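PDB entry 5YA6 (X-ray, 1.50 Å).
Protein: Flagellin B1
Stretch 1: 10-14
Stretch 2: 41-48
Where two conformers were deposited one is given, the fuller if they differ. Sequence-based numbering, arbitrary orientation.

Stretch 1 (10-14) ASGLM
Stretch 2 41-48: GSAPIDLK

In Flagellin B1 the stretches 10-14 and 41-48 of one chain meet along a small contact that buries 281 Å² in total. Their touching parts, taken from CA of residue 10 to 13 and from 42 to 47, run 49° apart; in register, Ser11 and Ser42 lie closest, with CA atoms 4.1 Å apart. Stretch 1 is largely extended, as is stretch 2 from Ser42 to Asp46; Gly41 (83/2°) has a positive phi, and Leu47 and Lys48 (-66/-26°) leave the extended form. Residues 13-14 and 45-46 belong to strands, yet the hydrogen bonds that join the stretches each pair a backbone amide with a serine hydroxyl oxygen.

Ala10 (psi 88°) marks the margin, its CA-to-CB bond pointing away from the second stretch. Ser11 (phi/psi -90/154°) directs its CB toward it, and the m rotamer (chi1 -66°) carries OG to the backbone of Ala43, where Ala43 N donates a hydrogen bond to Ser11 OG at 2.8 Å with an N-H...O angle of 146°. Ala43 (-68/166°) also brings its CB within 3.4 Å of Ser11 OG, so the methyl packs beside the hydroxyl its own amide engages.

The second hydrogen bond reverses the roles. Gly12, fully extended at 176/-179°, donates from its N to Ser42 OG at 3.0 Å and 156°. Ser42 (-66/146°) points its CB toward the first stretch and is also an m rotamer (chi1 -64°), which places Ser42 OG 3.5 Å from Ser11 CA. Each serine thus accepts from a backbone amide across the contact. Beyond it, Gly12 O approaches Ile45 CD1 to 3.6 Å, beginning the change from polar to apolar contacts.

Leu13 (-120/146°) starts sideways, but its mt side chain (chi1 -57°, chi2 180°) extends to the second stretch. Leu13 CD2 packs against Ile45 CD1 at 3.6 Å, while Leu13 CD1 lies 4.0 Å from Leu47 CD2. Ile45 (-127/128°) points toward stretch 1 with chi1 -64° and chi2 162°; Leu47 (-90/-11°), sideways at CB, reaches inward as an mt rotamer (-62°, -172°). All three are buried. Pro44 (-60/147°, C-gamma exo) between Ala43 and Ile45 points away.

Met14 (-121/134°; chi1 -177°, chi2 177°, chi3 49°) continues the strand out of reach of stretch 2. At the far end of that stretch, Asp46 (-79/124°, chi1 178°) accepts at OD1 from Lys48 N at 3.0 Å, and the same OD1 forms a salt bridge with Lys48 NZ at 2.7 Å, the lysine folding back through chi angles of -70°, 177°, -62° and -65°.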

# COMPACT_ATOMS: atom_id res chain seq x y z
N ALA B 10 10.15 -10.43 18.01
CA ALA B 10 9.61 -9.77 16.79
C ALA B 10 8.39 -10.57 16.26
O ALA B 10 8.52 -11.50 15.45
CB ALA B 10 10.68 -9.60 15.71
N SER B 11 7.22 -10.23 16.79
CA SER B 11 5.98 -10.82 16.38
C SER B 11 5.38 -10.01 15.25
O SER B 11 5.63 -8.82 15.11
CB SER B 11 5.05 -10.84 17.57
OG SER B 11 5.63 -11.75 18.49
N GLY B 12 4.57 -10.67 14.45
CA GLY B 12 3.87 -9.96 13.38
C GLY B 12 3.07 -10.89 12.50
O GLY B 12 3.01 -12.09 12.75
N LEU B 13 2.42 -10.31 11.51
CA LEU B 13 1.51 -11.01 10.58
C LEU B 13 1.94 -10.92 9.15
O LEU B 13 2.61 -9.99 8.76
CB LEU B 13 0.14 -10.39 10.63
CG LEU B 13 -0.53 -10.35 12.00
CD1 LEU B 13 -1.89 -9.68 11.80
CD2 LEU B 13 -0.71 -11.71 12.58
N MET B 14 1.66 -11.99 8.42
CA MET B 14 1.97 -12.13 7.02
C MET B 14 0.69 -12.35 6.24
O MET B 14 -0.11 -13.24 6.57
CB MET B 14 2.90 -13.32 6.78
CG MET B 14 3.34 -13.51 5.33
SD MET B 14 4.49 -14.91 5.27
CE MET B 14 3.71 -16.23 6.18
N GLY B 41 7.43 -18.09 14.43
CA GLY B 41 7.99 -17.70 15.72
C GLY B 41 7.36 -16.58 16.49
O GLY B 41 7.82 -16.22 17.56
N SER B 42 6.28 -16.01 15.96
CA SER B 42 5.57 -14.93 16.65
C SER B 42 4.91 -15.37 17.93
O SER B 42 4.37 -16.48 18.02
CB SER B 42 4.47 -14.30 15.76
OG SER B 42 5.04 -13.67 14.64
N ALA B 43 4.90 -14.47 18.90
CA ALA B 43 4.05 -14.58 20.04
C ALA B 43 2.57 -14.40 19.59
O ALA B 43 2.30 -14.00 18.46
CB ALA B 43 4.42 -13.55 21.05
N PRO B 44 1.62 -14.75 20.45
CA PRO B 44 0.22 -14.50 20.10
C PRO B 44 -0.06 -13.03 19.89
O PRO B 44 0.50 -12.16 20.57
CB PRO B 44 -0.55 -15.05 21.30
CG PRO B 44 0.36 -16.18 21.78
CD PRO B 44 1.73 -15.64 21.62
N ILE B 45 -0.98 -12.75 18.97
CA ILE B 45 -1.36 -11.39 18.62
C ILE B 45 -2.88 -11.19 18.73
O ILE B 45 -3.67 -11.93 18.13
CB ILE B 45 -0.91 -11.10 17.19
CG1 ILE B 45 0.63 -11.15 17.12
CG2 ILE B 45 -1.37 -9.69 16.72
CD1 ILE B 45 1.10 -11.31 15.71
N ASP B 46 -3.27 -10.17 19.46
CA ASP B 46 -4.67 -9.80 19.61
C ASP B 46 -5.07 -9.04 18.34
O ASP B 46 -4.45 -7.99 18.02
CB ASP B 46 -4.81 -8.90 20.85
CG ASP B 46 -6.21 -8.40 21.10
OD1 ASP B 46 -7.16 -8.91 20.50
OD2 ASP B 46 -6.35 -7.46 21.95
N LEU B 47 -6.12 -9.51 17.64
CA LEU B 47 -6.65 -8.87 16.42
C LEU B 47 -7.72 -7.84 16.67
O LEU B 47 -8.10 -7.07 15.78
CB LEU B 47 -7.20 -9.94 15.43
CG LEU B 47 -6.17 -10.95 14.90
CD1 LEU B 47 -6.73 -11.82 13.83
CD2 LEU B 47 -4.92 -10.22 14.32
N LYS B 48 -8.24 -7.78 17.92
CA LYS B 48 -9.44 -7.03 18.15
C LYS B 48 -9.30 -5.52 17.93
O LYS B 48 -10.29 -4.90 17.53
CB LYS B 48 -10.03 -7.35 19.56
CG LYS B 48 -10.59 -8.75 19.64
CD LYS B 48 -11.14 -9.18 21.01
CE LYS B 48 -10.09 -9.20 22.13
NZ LYS B 48 -9.05 -10.21 21.91